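Local atomic coordinates of methionyl-tRNA formyltransferase (Clostridium thermocellum, PDB entry 1ZGH), a protein that probably transfers a formyl group from a folate cofactor to the methionine carried by initiator tRNA. Residues His104-Gly113 / Ile139-Leu150; Leu152-Phe160 / Arg216-Pro224. All blocks are in the same frame, centred on the assembly; numbering follows the deposited sequence.

Contact 1 of 2, residues His104-Gly113 / Ile139-Leu150; sequences HMTDLPFGRG and IDTGDIFFKRDL
His104, at the end of strand 100-104, meets Asp140 in the loop leading into edge strand 144-151, in sequence surroundings (His-x-x-Asp-Leu-Pro and Ile-Asp-Thr-Gly-Asp) that resemble the catalytic motifs of formyltransferases, so the pair probably belongs to the active site. The carboxylate approaches a face of the imidazole, not its edge: Asp140 OD2 is 3.3 Å from His104 CE1, Asp140 CG lies above the ring plane toward its rim, and the two planes differ by 36°. His104 CG stands anti to the backbone N (chi1 177°), which carries the ring across to Asp140. His104 NE2 donates to Gly111 O at 2.7 Å, within the ring plane and nearly straight (N-H...O 164°), a bond that limits rotation of the imidazole. Asp140 OD2 is itself gripped by Gly113 N at 2.9 Å through its anti lone pair.

Lys147 makes the second polar link. With its chain extended beyond CG, it reaches out of the strand to give Lys147 NZ two acceptors, Asp107 OD1 at 2.7 Å in a salt bridge and Leu108 O at 2.8 Å in the carbonyl plane. Ile144 CD1 packs on Leu108 CB at 4.2 Å, while Leu108 CD2 comes near Asp140 O. Thr141 CG2 sits over one face of the Arg112 guanidinium, toward its rim; Arg112 NH2 is bonded to Gln185. The selenomethionine Met105 touches Leu150 through CE and CD2, at 4.0 Å.

Two side chains of 139-150 hold segment 104-113: Lys147 by a carboxylate and a main-chain oxygen, Asp140 by a main-chain amide. Imidazole and carboxylate are each bonded to the 111-113 backbone, which holds the carboxylate over the ring face, consistent with a preorganised active site.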
loop_
_atom_site.group_PDB
_atom_site.type_symbol
_atom_site.label_atom_id
_atom_site.label_comp_id
_atom_site.label_asym_id
_atom_site.label_seq_id
_atom_site.Cartn_x
_atom_site.Cartn_y
_atom_site.Cartn_z
ATOM N N HIS A 104 4.198 -2.593 -4.902
ATOM C CA HIS A 104 4.906 -2.469 -3.626
ATOM C C HIS A 104 5.730 -1.182 -3.639
ATOM O O HIS A 104 6.502 -0.949 -4.558
ATOM C CB HIS A 104 5.741 -3.714 -3.374
ATOM C CG HIS A 104 6.568 -3.657 -2.136
ATOM N ND1 HIS A 104 6.071 -3.956 -0.888
ATOM C CD2 HIS A 104 7.872 -3.331 -1.954
ATOM C CE1 HIS A 104 7.034 -3.827 0.009
ATOM N NE2 HIS A 104 8.142 -3.462 -0.614
HETATM N N MSE A 105 5.518 -0.317 -2.646
HETATM C CA MSE A 105 6.026 1.064 -2.740
HETATM C C MSE A 105 7.473 1.253 -2.322
HETATM O O MSE A 105 7.836 2.273 -1.737
HETATM C CB MSE A 105 5.107 2.046 -1.994
HETATM C CG MSE A 105 5.049 1.906 -0.515
HETATM SE SE MSE A 105 4.308 3.637 0.248
HETATM C CE MSE A 105 2.623 3.657 -0.637
ATOM N N THR A 106 8.321 0.282 -2.637
ATOM C CA THR A 106 9.751 0.468 -2.468
ATOM C C THR A 106 10.487 0.190 -3.788
ATOM O O THR A 106 9.951 -0.439 -4.731
ATOM C CB THR A 106 10.330 -0.411 -1.355
ATOM O OG1 THR A 106 10.346 -1.788 -1.779
ATOM C CG2 THR A 106 9.519 -0.262 -0.076
ATOM N N ASP A 107 11.711 0.696 -3.824
ATOM C CA ASP A 107 12.614 0.531 -4.939
ATOM C C ASP A 107 13.321 -0.851 -4.814
ATOM O O ASP A 107 14.501 -0.955 -4.462
ATOM C CB ASP A 107 13.593 1.732 -4.938
ATOM C CG ASP A 107 14.395 1.854 -6.250
ATOM O OD1 ASP A 107 14.210 1.014 -7.151
ATOM O OD2 ASP A 107 15.215 2.800 -6.370
ATOM N N LEU A 108 12.573 -1.911 -5.113
ATOM C CA LEU A 108 13.016 -3.297 -4.867
ATOM C C LEU A 108 14.297 -3.627 -5.628
ATOM O O LEU A 108 14.456 -3.161 -6.762
ATOM C CB LEU A 108 11.908 -4.286 -5.253
ATOM C CG LEU A 108 10.721 -4.335 -4.289
ATOM C CD1 LEU A 108 9.540 -5.063 -4.939
ATOM C CD2 LEU A 108 11.110 -5.006 -3.005
ATOM N N PRO A 109 15.207 -4.452 -5.033
ATOM C CA PRO A 109 15.111 -5.250 -3.793
ATOM C C PRO A 109 15.304 -4.506 -2.457
ATOM O O PRO A 109 15.246 -5.139 -1.396
ATOM C CB PRO A 109 16.213 -6.300 -3.977
ATOM C CG PRO A 109 17.279 -5.558 -4.748
ATOM C CD PRO A 109 16.510 -4.645 -5.697
ATOM N N PHE A 110 15.501 -3.182 -2.483
ATOM C CA PHE A 110 15.443 -2.405 -1.240
ATOM C C PHE A 110 13.998 -2.414 -0.707
ATOM O O PHE A 110 13.048 -2.146 -1.439
ATOM C CB PHE A 110 15.922 -0.956 -1.436
ATOM C CG PHE A 110 15.751 -0.095 -0.211
ATOM C CD1 PHE A 110 16.719 -0.096 0.795
ATOM C CD2 PHE A 110 14.618 0.703 -0.044
ATOM C CE1 PHE A 110 16.551 0.690 1.952
ATOM C CE2 PHE A 110 14.452 1.494 1.109
ATOM C CZ PHE A 110 15.434 1.478 2.101
ATOM N N GLY A 111 13.843 -2.754 0.565
ATOM C CA GLY A 111 12.573 -2.600 1.255
ATOM C C GLY A 111 11.534 -3.650 0.951
ATOM O O GLY A 111 10.348 -3.349 0.871
ATOM N N ARG A 112 11.986 -4.884 0.758
ATOM C CA ARG A 112 11.089 -6.035 0.723
ATOM C C ARG A 112 10.391 -6.143 2.079
ATOM O O ARG A 112 11.038 -5.982 3.107
ATOM C CB ARG A 112 11.882 -7.320 0.449
ATOM C CG ARG A 112 12.433 -7.453 -0.972
ATOM C CD ARG A 112 13.179 -8.776 -1.153
ATOM N NE ARG A 112 13.698 -8.927 -2.510
ATOM C CZ ARG A 112 14.707 -9.728 -2.864
ATOM N NH1 ARG A 112 15.330 -10.476 -1.974
ATOM N NH2 ARG A 112 15.111 -9.775 -4.123
ATOM N N GLY A 113 9.085 -6.401 2.090
ATOM C CA GLY A 113 8.374 -6.686 3.353
ATOM C C GLY A 113 7.319 -5.679 3.774
ATOM O O GLY A 113 6.936 -4.812 2.995
ATOM N N ILE A 139 8.585 -13.185 0.047
ATOM C CA ILE A 139 8.244 -11.849 0.522
ATOM C C ILE A 139 8.797 -10.806 -0.448
ATOM O O ILE A 139 9.969 -10.431 -0.381
ATOM C CB ILE A 139 8.816 -11.576 1.931
ATOM C CG1 ILE A 139 8.360 -12.635 2.947
ATOM C CG2 ILE A 139 8.415 -10.185 2.409
ATOM C CD1 ILE A 139 6.921 -12.493 3.365
ATOM N N ASP A 140 7.957 -10.381 -1.376
ATOM C CA ASP A 140 8.276 -9.320 -2.330
ATOM C C ASP A 140 9.537 -9.608 -3.163
ATOM O O ASP A 140 10.295 -8.700 -3.489
ATOM C CB ASP A 140 8.353 -7.969 -1.609
ATOM C CG ASP A 140 7.015 -7.559 -0.990
ATOM O OD1 ASP A 140 5.961 -7.700 -1.646
ATOM O OD2 ASP A 140 7.010 -7.109 0.159
ATOM N N THR A 141 9.730 -10.883 -3.512
ATOM C CA THR A 141 10.900 -11.351 -4.265
ATOM C C THR A 141 10.629 -11.480 -5.770
ATOM O O THR A 141 11.528 -11.760 -6.546
ATOM C CB THR A 141 11.351 -12.742 -3.751
ATOM O OG1 THR A 141 10.196 -13.567 -3.581
ATOM C CG2 THR A 141 12.071 -12.625 -2.416
ATOM N N GLY A 142 9.384 -11.242 -6.173
ATOM C CA GLY A 142 8.948 -11.462 -7.537
ATOM C C GLY A 142 9.557 -10.567 -8.602
ATOM O O GLY A 142 10.009 -9.452 -8.328
ATOM N N ASP A 143 9.529 -11.065 -9.834
ATOM C CA ASP A 143 10.029 -10.331 -10.988
ATOM C C ASP A 143 9.301 -8.995 -11.122
ATOM O O ASP A 143 8.099 -8.894 -10.829
ATOM C CB ASP A 143 9.879 -11.153 -12.282
ATOM C CG ASP A 143 10.682 -12.456 -12.259
ATOM O OD1 ASP A 143 11.432 -12.669 -11.290
ATOM O OD2 ASP A 143 10.552 -13.267 -13.210
ATOM N N ILE A 144 10.037 -7.976 -11.555
ATOM C CA ILE A 144 9.518 -6.603 -11.597
ATOM C C ILE A 144 9.091 -6.290 -13.021
ATOM O O ILE A 144 9.883 -6.461 -13.942
ATOM C CB ILE A 144 10.610 -5.580 -11.166
ATOM C CG1 ILE A 144 11.042 -5.824 -9.714
ATOM C CG2 ILE A 144 10.087 -4.153 -11.318
ATOM C CD1 ILE A 144 12.365 -5.162 -9.338
ATOM N N PHE A 145 7.854 -5.842 -13.198
ATOM C CA PHE A 145 7.358 -5.386 -14.496
ATOM C C PHE A 145 7.933 -4.018 -14.853
ATOM O O PHE A 145 8.441 -3.826 -15.961
ATOM C CB PHE A 145 5.827 -5.290 -14.505
ATOM C CG PHE A 145 5.119 -6.609 -14.420
ATOM C CD1 PHE A 145 4.873 -7.360 -15.565
ATOM C CD2 PHE A 145 4.688 -7.104 -13.190
ATOM C CE1 PHE A 145 4.180 -8.588 -15.486
ATOM C CE2 PHE A 145 4.019 -8.314 -13.099
ATOM C CZ PHE A 145 3.756 -9.060 -14.248
ATOM N N PHE A 146 7.815 -3.066 -13.915
ATOM C CA PHE A 146 8.387 -1.701 -14.022
ATOM C C PHE A 146 8.051 -0.864 -12.754
ATOM O O PHE A 146 7.315 -1.321 -11.866
ATOM C CB PHE A 146 7.919 -0.977 -15.309
ATOM C CG PHE A 146 6.408 -0.820 -15.426
ATOM C CD1 PHE A 146 5.769 0.300 -14.910
ATOM C CD2 PHE A 146 5.643 -1.780 -16.056
ATOM C CE1 PHE A 146 4.385 0.451 -15.006
ATOM C CE2 PHE A 146 4.260 -1.635 -16.173
ATOM C CZ PHE A 146 3.633 -0.522 -15.635
ATOM N N LYS A 147 8.612 0.344 -12.682
ATOM C CA LYS A 147 8.549 1.212 -11.506
ATOM C C LYS A 147 8.128 2.619 -11.889
ATOM O O LYS A 147 8.335 3.032 -13.034
ATOM C CB LYS A 147 9.921 1.304 -10.816
ATOM C CG LYS A 147 10.438 -0.019 -10.283
ATOM C CD LYS A 147 11.826 0.103 -9.667
ATOM C CE LYS A 147 12.355 -1.258 -9.265
ATOM N NZ LYS A 147 13.668 -1.167 -8.576
ATOM N N ARG A 148 7.533 3.337 -10.931
ATOM C CA ARG A 148 7.218 4.763 -11.072
ATOM C C ARG A 148 7.582 5.502 -9.783
ATOM O O ARG A 148 7.481 4.918 -8.705
ATOM C CB ARG A 148 5.729 4.970 -11.375
ATOM C CG ARG A 148 5.265 4.419 -12.716
ATOM C CD ARG A 148 5.806 5.209 -13.893
ATOM N NE ARG A 148 5.497 4.549 -15.173
ATOM C CZ ARG A 148 6.357 3.868 -15.930
ATOM N NH1 ARG A 148 7.636 3.725 -15.591
ATOM N NH2 ARG A 148 5.941 3.332 -17.074
ATOM N N ASP A 149 8.000 6.766 -9.894
ATOM C CA ASP A 149 8.336 7.587 -8.725
ATOM C C ASP A 149 7.112 7.969 -7.875
ATOM O O ASP A 149 5.983 8.125 -8.399
ATOM C CB ASP A 149 9.036 8.890 -9.136
ATOM C CG ASP A 149 10.409 8.662 -9.767
ATOM O OD1 ASP A 149 11.093 7.657 -9.443
ATOM O OD2 ASP A 149 10.802 9.509 -10.597
ATOM N N LEU A 150 7.351 8.105 -6.571
ATOM C CA LEU A 150 6.332 8.497 -5.599
ATOM C C LEU A 150 6.943 9.356 -4.497
ATOM O O LEU A 150 7.902 8.946 -3.830
ATOM C CB LEU A 150 5.672 7.262 -4.959
ATOM C CG LEU A 150 4.640 7.546 -3.852
ATOM C CD1 LEU A 150 3.343 8.238 -4.333
ATOM C CD2 LEU A 150 4.337 6.299 -3.096
#

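Contact 2 of 2, residues Leu152-Phe160 / Arg216-Pro224; sequences LYGTAEEIF and RMLDGEGYP
Arg216 turns its CG between the backbone N and the carbonyl carbon (chi1 79°) and then runs extended from CG to NE, which lays the chain along Gly154 and brings NH1 to two carbonyls. Arg216 NH1 donates to Leu152 O at 2.8 Å and to Gly154 O at 2.9 Å, each with an N-H...O angle of 166°; both oxygens lie at the edge of the guanidinium, close to its plane, so the pair fixes its rotation. NE of the same group is salt-bridged to Asp213.

The main chains meet at the start of helix 156-178. Ala156 N donates to Arg216 O at 2.8 Å, and Glu157 N to Asp219 O at 3.3 Å, so two amides of the first helical turn are satisfied by carbonyls at and just beyond the end of helix 208-217. Arg216 O also takes a bond from Asp219 N, which arrives from the opposite face of the carbonyl plane. Thr155, the N-cap, forms a capping box with Glu158: Glu158 N donates to Thr155 OG1, and Thr155 N to Glu158 OE1. Ala156 CB packs on Met217 O at 3.4 Å.

Glu157 bends at its second torsion and presents OE2 to Glu221 N at 3.0 Å, nearly along the C-O axis. The Glu221 carboxylate itself bonds to Ser40. The Phe160 and Tyr223 rings lie near parallel (24°) but slid apart, with centroids at 5.5 Å and little overlap; Phe160 CE2 reaches Tyr223 CZ at 3.5 Å.

The junction thus joins the formyl transferase region to the C-terminal domain family, end of helix 208-217 against beginning of helix 156-178. Leu117, Leu120 and Ile121 of helix 116-122 pack against Ala156, Leu152 and Arg216, respectively, while Trp41 of helix 40-52 touches Glu157, Phe160 and Glu221.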
loop_
_atom_site.group_PDB
_atom_site.type_symbol
_atom_site.label_atom_id
_atom_site.label_comp_id
_atom_site.label_asym_id
_atom_site.label_seq_id
_atom_site.Cartn_x
_atom_site.Cartn_y
_atom_site.Cartn_z
ATOM N N LEU A 152 6.758 11.183 -0.759
ATOM C CA LEU A 152 6.273 10.740 0.547
ATOM C C LEU A 152 6.013 11.888 1.566
ATOM O O LEU A 152 6.101 11.692 2.781
ATOM C CB LEU A 152 7.269 9.721 1.142
ATOM C CG LEU A 152 7.466 8.428 0.333
ATOM C CD1 LEU A 152 8.482 7.547 1.053
ATOM C CD2 LEU A 152 6.176 7.674 0.161
ATOM N N TYR A 153 5.669 13.073 1.072
ATOM C CA TYR A 153 5.200 14.132 1.941
ATOM C C TYR A 153 3.697 13.960 2.252
ATOM O O TYR A 153 2.950 13.387 1.419
ATOM C CB TYR A 153 5.408 15.491 1.296
ATOM C CG TYR A 153 6.812 15.987 1.206
ATOM C CD1 TYR A 153 7.362 16.815 2.207
ATOM C CD2 TYR A 153 7.602 15.680 0.101
ATOM C CE1 TYR A 153 8.689 17.297 2.098
ATOM C CE2 TYR A 153 8.905 16.178 0.002
ATOM C CZ TYR A 153 9.435 16.964 1.006
ATOM O OH TYR A 153 10.707 17.427 0.839
ATOM N N GLY A 154 3.252 14.494 3.392
ATOM C CA GLY A 154 1.798 14.439 3.803
ATOM C C GLY A 154 1.434 13.283 4.745
ATOM O O GLY A 154 2.295 12.594 5.290
ATOM N N THR A 155 0.140 13.041 4.914
ATOM C CA THR A 155 -0.346 11.988 5.783
ATOM C C THR A 155 -0.306 10.649 5.012
ATOM O O THR A 155 -0.263 10.638 3.784
ATOM C CB THR A 155 -1.798 12.300 6.194
ATOM O OG1 THR A 155 -2.647 12.270 5.034
ATOM C CG2 THR A 155 -1.929 13.729 6.999
ATOM N N ALA A 156 -0.423 9.544 5.728
ATOM C CA ALA A 156 -0.570 8.244 5.084
ATOM C C ALA A 156 -1.693 8.221 4.050
ATOM O O ALA A 156 -1.471 7.731 2.945
ATOM C CB ALA A 156 -0.738 7.160 6.102
ATOM N N GLU A 157 -2.885 8.717 4.409
ATOM C CA GLU A 157 -4.002 8.783 3.516
ATOM C C GLU A 157 -3.689 9.538 2.235
ATOM O O GLU A 157 -4.010 9.039 1.142
ATOM C CB GLU A 157 -5.275 9.326 4.178
ATOM C CG GLU A 157 -6.558 9.240 3.266
ATOM C CD GLU A 157 -7.791 8.768 3.997
ATOM O OE1 GLU A 157 -8.900 8.972 3.481
ATOM O OE2 GLU A 157 -7.654 8.155 5.072
ATOM N N GLU A 158 -3.044 10.700 2.355
ATOM C CA GLU A 158 -2.653 11.517 1.202
ATOM C C GLU A 158 -1.653 10.779 0.297
ATOM O O GLU A 158 -1.770 10.761 -0.928
ATOM C CB GLU A 158 -2.072 12.877 1.676
ATOM C CG GLU A 158 -3.138 13.880 2.108
ATOM C CD GLU A 158 -2.588 15.060 2.931
ATOM O OE1 GLU A 158 -1.396 15.029 3.268
ATOM O OE2 GLU A 158 -3.353 15.988 3.244
ATOM N N ILE A 159 -0.711 10.088 0.923
ATOM C CA ILE A 159 0.326 9.370 0.182
ATOM C C ILE A 159 -0.279 8.138 -0.507
ATOM O O ILE A 159 0.017 7.875 -1.658
ATOM C CB ILE A 159 1.488 8.939 1.146
ATOM C CG1 ILE A 159 2.249 10.192 1.645
ATOM C CG2 ILE A 159 2.431 7.929 0.448
ATOM C CD1 ILE A 159 3.082 9.924 2.895
ATOM N N PHE A 160 -1.121 7.400 0.200
ATOM C CA PHE A 160 -1.790 6.226 -0.399
ATOM C C PHE A 160 -2.713 6.632 -1.549
ATOM O O PHE A 160 -2.777 5.941 -2.577
ATOM C CB PHE A 160 -2.536 5.391 0.654
ATOM C CG PHE A 160 -1.659 4.647 1.587
ATOM C CD1 PHE A 160 -0.561 3.923 1.133
ATOM C CD2 PHE A 160 -1.983 4.575 2.935
ATOM C CE1 PHE A 160 0.212 3.209 2.013
ATOM C CE2 PHE A 160 -1.207 3.862 3.796
ATOM C CZ PHE A 160 -0.120 3.159 3.328
ATOM N N ARG A 216 1.782 11.877 11.147
ATOM C CA ARG A 216 1.315 11.852 9.760
ATOM C C ARG A 216 1.336 10.444 9.115
ATOM O O ARG A 216 0.438 10.130 8.352
ATOM C CB ARG A 216 2.084 12.815 8.876
ATOM C CG ARG A 216 3.470 12.343 8.412
ATOM C CD ARG A 216 4.202 13.528 7.844
ATOM N NE ARG A 216 5.600 13.254 7.526
ATOM C CZ ARG A 216 6.038 12.733 6.386
ATOM N NH1 ARG A 216 5.213 12.418 5.383
ATOM N NH2 ARG A 216 7.324 12.578 6.225
HETATM N N MSE A 217 2.348 9.640 9.446
HETATM C CA MSE A 217 2.568 8.338 8.801
HETATM C C MSE A 217 1.537 7.313 9.278
HETATM O O MSE A 217 1.327 6.321 8.603
HETATM C CB MSE A 217 3.978 7.801 9.007
HETATM C CG MSE A 217 4.220 7.068 10.338
HETATM SE SE MSE A 217 6.099 6.647 10.618
HETATM C CE MSE A 217 5.869 5.344 12.182
ATOM N N LEU A 218 0.903 7.582 10.426
ATOM C CA LEU A 218 -0.191 6.770 10.962
ATOM C C LEU A 218 -1.615 7.338 10.825
ATOM O O LEU A 218 -2.580 6.731 11.334
ATOM C CB LEU A 218 0.128 6.432 12.422
ATOM C CG LEU A 218 1.422 5.633 12.578
ATOM C CD1 LEU A 218 1.982 5.724 13.995
ATOM C CD2 LEU A 218 1.254 4.212 12.153
ATOM N N ASP A 219 -1.740 8.479 10.128
ATOM C CA ASP A 219 -2.966 9.208 9.921
ATOM C C ASP A 219 -3.591 8.786 8.593
ATOM O O ASP A 219 -3.405 9.414 7.546
ATOM C CB ASP A 219 -2.668 10.697 10.022
ATOM C CG ASP A 219 -3.902 11.576 10.044
ATOM O OD1 ASP A 219 -5.071 11.080 9.951
ATOM O OD2 ASP A 219 -3.706 12.814 10.108
ATOM N N GLY A 220 -4.357 7.699 8.652
ATOM C CA GLY A 220 -5.055 7.200 7.468
ATOM C C GLY A 220 -6.028 6.087 7.796
ATOM O O GLY A 220 -5.909 5.444 8.835
ATOM N N GLU A 221 -6.947 5.846 6.864
ATOM C CA GLU A 221 -8.060 4.940 7.056
ATOM C C GLU A 221 -7.544 3.595 7.493
ATOM O O GLU A 221 -6.732 2.958 6.785
ATOM C CB GLU A 221 -8.856 4.849 5.742
ATOM C CG GLU A 221 -10.109 4.038 5.758
ATOM C CD GLU A 221 -10.735 4.074 4.392
ATOM O OE1 GLU A 221 -11.222 5.189 3.985
ATOM O OE2 GLU A 221 -10.654 3.018 3.722
ATOM N N GLY A 222 -7.995 3.180 8.678
ATOM C CA GLY A 222 -7.736 1.826 9.182
ATOM C C GLY A 222 -6.419 1.685 9.941
ATOM O O GLY A 222 -6.111 0.590 10.370
ATOM N N TYR A 223 -5.640 2.766 10.090
ATOM C CA TYR A 223 -4.321 2.685 10.722
ATOM C C TYR A 223 -4.391 3.096 12.181
ATOM O O TYR A 223 -5.205 3.952 12.517
ATOM C CB TYR A 223 -3.279 3.514 9.932
ATOM C CG TYR A 223 -3.000 2.878 8.605
ATOM C CD1 TYR A 223 -2.052 1.854 8.485
ATOM C CD2 TYR A 223 -3.736 3.235 7.456
ATOM C CE1 TYR A 223 -1.808 1.238 7.247
ATOM C CE2 TYR A 223 -3.517 2.612 6.231
ATOM C CZ TYR A 223 -2.544 1.612 6.129
ATOM O OH TYR A 223 -2.314 0.966 4.905
ATOM N N PRO A 224 -3.554 2.477 13.061
ATOM C CA PRO A 224 -3.525 2.815 14.500
ATOM C C PRO A 224 -2.766 4.108 14.715
ATOM O O PRO A 224 -1.536 4.150 14.537
ATOM C CB PRO A 224 -2.746 1.653 15.144
ATOM C CG PRO A 224 -1.852 1.134 14.051
ATOM C CD PRO A 224 -2.580 1.410 12.731
#

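How the contacts relate
Contact 1 closes before contact 2 opens along the chain, and strand 144-151, which carries the second half of contact 1, leads through a short loop into helix 156-178 of contact 2. Their centres are about 20 Å apart, on opposite sides of the chain's centre, yet they touch: the selenomethionine CE of Met105 lies 3.6 Å from Phe160 CE1. Contact 1 stays within the formyl transferase region, tying the segment that follows inner strand 100-104 to edge strand 144-151 and the loop before it, whereas contact 2 joins that region to a segment of the C-terminal domain family. One thus shapes the probable active site, and the other joins the two parts of the protein.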